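Local coordinates for protein BpsB (PgaB), Poly-beta-1,6-N-acetyl-D-glucosamine N-deacetylase (Bordetella bronchiseptica RB50, PDB 5BU6) that removes acetyl groups from the biofilm polysaccharide poly-beta-1,6-N-acetyl-D-glucosamine as a family 4 carbohydrate esterase, at residues 215-220 with 237-242. The protein carries 5 engineered substitutions. Residues are numbered along the deposited sequence.
Sequences IRSIVW and GLNIGL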
ATOM      1  N   ILE A 215      12.488   0.959   5.152  1.00 33.55           N
ATOM      2  CA  ILE A 215      11.057   0.747   5.327  1.00 31.44           C
ATOM      3  C   ILE A 215      10.842  -0.367   6.346  1.00 33.09           C
ATOM      4  O   ILE A 215      11.754  -1.149   6.626  1.00 36.00           O
ATOM      5  CB  ILE A 215      10.343   0.373   4.044  1.00 34.50           C
ATOM      6  CG1 ILE A 215      10.886  -0.947   3.490  1.00 40.16           C
ATOM      7  CG2 ILE A 215      10.469   1.479   3.031  1.00 32.16           C
ATOM      8  CD1 ILE A 215       9.964  -1.551   2.446  1.00 31.61           C
ATOM      9  N   ARG A 216       9.631  -0.437   6.886  1.00 32.62           N
ATOM     10  CA  ARG A 216       9.323  -1.457   7.869  1.00 43.33           C
ATOM     11  C   ARG A 216       7.929  -2.013   7.662  1.00 36.92           C
ATOM     12  O   ARG A 216       7.439  -2.773   8.485  1.00 35.93           O
ATOM     13  CB  ARG A 216       9.462  -0.893   9.282  1.00 45.27           C
ATOM     14  CG  ARG A 216       8.828   0.457   9.446  1.00 47.87           C
ATOM     15  CD  ARG A 216       9.180   1.100  10.776  1.00 57.06           C
ATOM     16  NE  ARG A 216       8.790   2.504  10.761  1.00 59.79           N
ATOM     17  CZ  ARG A 216       8.975   3.351  11.766  1.00 63.32           C
ATOM     18  NH1 ARG A 216       8.579   4.609  11.644  1.00 61.72           N
ATOM     19  NH2 ARG A 216       9.548   2.943  12.889  1.00 60.94           N
ATOM     20  N   SER A 217       7.296  -1.646   6.550  1.00 30.13           N
ATOM     21  CA  SER A 217       5.930  -2.068   6.312  1.00 34.17           C
ATOM     22  C   SER A 217       5.690  -2.439   4.847  1.00 31.83           C
ATOM     23  O   SER A 217       6.371  -1.919   3.951  1.00 26.79           O
ATOM     24  CB  SER A 217       4.967  -0.955   6.743  1.00 39.29           C
ATOM     25  OG  SER A 217       5.323   0.268   6.122  1.00 44.33           O
ATOM     26  N   ILE A 218       4.742  -3.350   4.625  1.00 30.98           N
ATOM     27  CA  ILE A 218       4.306  -3.753   3.283  1.00 30.64           C
ATOM     28  C   ILE A 218       2.811  -3.580   3.167  1.00 34.88           C
ATOM     29  O   ILE A 218       2.042  -4.011   4.051  1.00 37.89           O
ATOM     30  CB  ILE A 218       4.681  -5.227   2.969  1.00 32.56           C
ATOM     31  CG1 ILE A 218       3.962  -5.720   1.716  1.00 34.66           C
ATOM     32  CG2 ILE A 218       4.307  -6.151   4.113  1.00 37.82           C
ATOM     33  CD1 ILE A 218       4.552  -5.198   0.451  1.00 33.80           C
ATOM     34  N   VAL A 219       2.385  -2.908   2.106  1.00 30.54           N
ATOM     35  CA  VAL A 219       0.972  -2.829   1.767  1.00 27.92           C
ATOM     36  C   VAL A 219       0.746  -3.822   0.652  1.00 30.69           C
ATOM     37  O   VAL A 219       1.230  -3.612  -0.453  1.00 28.02           O
ATOM     38  CB  VAL A 219       0.541  -1.426   1.279  1.00 31.24           C
ATOM     39  CG1 VAL A 219      -0.986  -1.426   0.929  1.00 32.84           C
ATOM     40  CG2 VAL A 219       0.848  -0.364   2.340  1.00 34.54           C
ATOM     41  N   TRP A 220       0.036  -4.904   0.940  1.00 29.11           N
ATOM     42  CA  TRP A 220      -0.117  -5.985  -0.016  1.00 27.73           C
ATOM     43  C   TRP A 220      -1.021  -5.550  -1.174  1.00 26.30           C
ATOM     44  O   TRP A 220      -2.152  -5.172  -0.942  1.00 31.36           O
ATOM     45  CB  TRP A 220      -0.707  -7.215   0.694  1.00 33.58           C
ATOM     46  CG  TRP A 220       0.228  -7.814   1.759  1.00 31.31           C
ATOM     47  CD1 TRP A 220       0.080  -7.752   3.134  1.00 34.90           C
ATOM     48  CD2 TRP A 220       1.409  -8.576   1.518  1.00 33.94           C
ATOM     49  NE1 TRP A 220       1.118  -8.421   3.751  1.00 34.83           N
ATOM     50  CE2 TRP A 220       1.950  -8.934   2.784  1.00 30.90           C
ATOM     51  CE3 TRP A 220       2.083  -8.984   0.349  1.00 35.86           C
ATOM     52  CZ2 TRP A 220       3.116  -9.686   2.909  1.00 29.39           C
ATOM     53  CZ3 TRP A 220       3.249  -9.733   0.481  1.00 34.19           C
ATOM     54  CH2 TRP A 220       3.758 -10.066   1.753  1.00 35.56           C
ATOM     55  N   GLY A 237      12.335  -8.393   7.343  1.00 51.10           N
ATOM     56  CA  GLY A 237      12.201  -7.294   8.296  1.00 55.66           C
ATOM     57  C   GLY A 237      11.000  -6.374   8.117  1.00 51.89           C
ATOM     58  O   GLY A 237      10.977  -5.247   8.624  1.00 50.00           O
ATOM     59  N   LEU A 238       9.991  -6.843   7.395  1.00 41.90           N
ATOM     60  CA  LEU A 238       8.785  -6.056   7.196  1.00 38.96           C
ATOM     61  C   LEU A 238       7.676  -6.585   8.089  1.00 44.57           C
ATOM     62  O   LEU A 238       6.787  -7.293   7.618  1.00 47.96           O
ATOM     63  CB  LEU A 238       8.364  -6.093   5.733  1.00 40.77           C
ATOM     64  CG  LEU A 238       9.395  -5.549   4.750  1.00 42.76           C
ATOM     65  CD1 LEU A 238       8.840  -5.584   3.338  1.00 39.01           C
ATOM     66  CD2 LEU A 238       9.832  -4.141   5.134  1.00 40.33           C
ATOM     67  N   ASN A 239       7.745  -6.257   9.381  1.00 43.33           N
ATOM     68  CA  ASN A 239       6.818  -6.798  10.378  1.00 44.78           C
ATOM     69  C   ASN A 239       5.512  -6.019  10.526  1.00 41.95           C
ATOM     70  O   ASN A 239       4.731  -6.275  11.435  1.00 42.02           O
ATOM     71  CB  ASN A 239       7.504  -6.873  11.732  1.00 51.31           C
ATOM     72  CG  ASN A 239       8.709  -7.782  11.712  1.00 69.94           C
ATOM     73  OD1 ASN A 239       9.831  -7.357  11.990  1.00 78.48           O
ATOM     74  ND2 ASN A 239       8.488  -9.044  11.366  1.00 76.87           N
ATOM     75  N   ILE A 240       5.298  -5.047   9.654  1.00 39.63           N
ATOM     76  CA  ILE A 240       4.039  -4.315   9.631  1.00 37.50           C
ATOM     77  C   ILE A 240       3.402  -4.575   8.283  1.00 31.48           C
ATOM     78  O   ILE A 240       4.029  -4.346   7.258  1.00 34.57           O
ATOM     79  CB  ILE A 240       4.243  -2.796   9.846  1.00 31.75           C
ATOM     80  CG1 ILE A 240       4.788  -2.526  11.259  1.00 37.23           C
ATOM     81  CG2 ILE A 240       2.931  -2.034   9.585  1.00 31.76           C
ATOM     82  CD1 ILE A 240       5.089  -1.071  11.499  1.00 46.53           C
ATOM     83  N   GLY A 241       2.184  -5.103   8.274  1.00 33.09           N
ATOM     84  CA  GLY A 241       1.549  -5.423   7.004  1.00 28.38           C
ATOM     85  C   GLY A 241       0.136  -4.883   6.953  1.00 33.61           C
ATOM     86  O   GLY A 241      -0.594  -4.915   7.938  1.00 33.31           O
ATOM     87  N   LEU A 242      -0.248  -4.380   5.792  1.00 28.27           N
ATOM     88  CA  LEU A 242      -1.574  -3.814   5.620  1.00 28.08           C
ATOM     89  C   LEU A 242      -2.392  -4.604   4.614  1.00 33.95           C
ATOM     90  O   LEU A 242      -1.963  -4.802   3.471  1.00 32.93           O
ATOM     91  CB  LEU A 242      -1.476  -2.361   5.177  1.00 29.57           C
ATOM     92  CG  LEU A 242      -1.082  -1.388   6.310  1.00 40.12           C
ATOM     93  CD1 LEU A 242       0.415  -1.425   6.629  1.00 47.43           C
ATOM     94  CD2 LEU A 242      -1.516   0.026   5.957  1.00 47.92           C
TER
HETATM   95  O   HOH W   1      12.666  -2.844   8.591  1.00 61.34           O
HETATM   96  O   HOH W   2       8.621  -3.931  10.768  1.00 48.04           O
HETATM   97  O   HOH W   3      -3.433  -4.709   1.332  1.00 36.53           O
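Leu238 reaches across to lie against two isoleucines, with its CD2 3.7 Å from Ile215 CD1 and its CD1 4.2 Å from Ile218 CB, on the side covered by helix 189-211. Beyond it, strands 217-219 and 240-242 run parallel, their axes 4.7 Å apart. Ile218 bonds both ways, its N to Ile240 O and its O to Leu242 N, each at 2.9 Å; Trp220 N continues the pattern to Leu242 O at 3.2 Å. At the start the join loosens: Ile240 N to Arg216 O is a weak 3.3 Å bond, and a water bridges Arg216 O and Asn239 N, 2.8 Å from each. Ser217, Val219, Ile240 and Leu242 share the other face. Gly241 leaves its side of the sheet open to the Trp220 indole, which also packs on helix 227-235. Val219 O accepts from ND1 of the nickel ligand His154, so this right-handed beta-alpha-beta unit backs directly onto the metal site of the polysaccharide deacetylase fold.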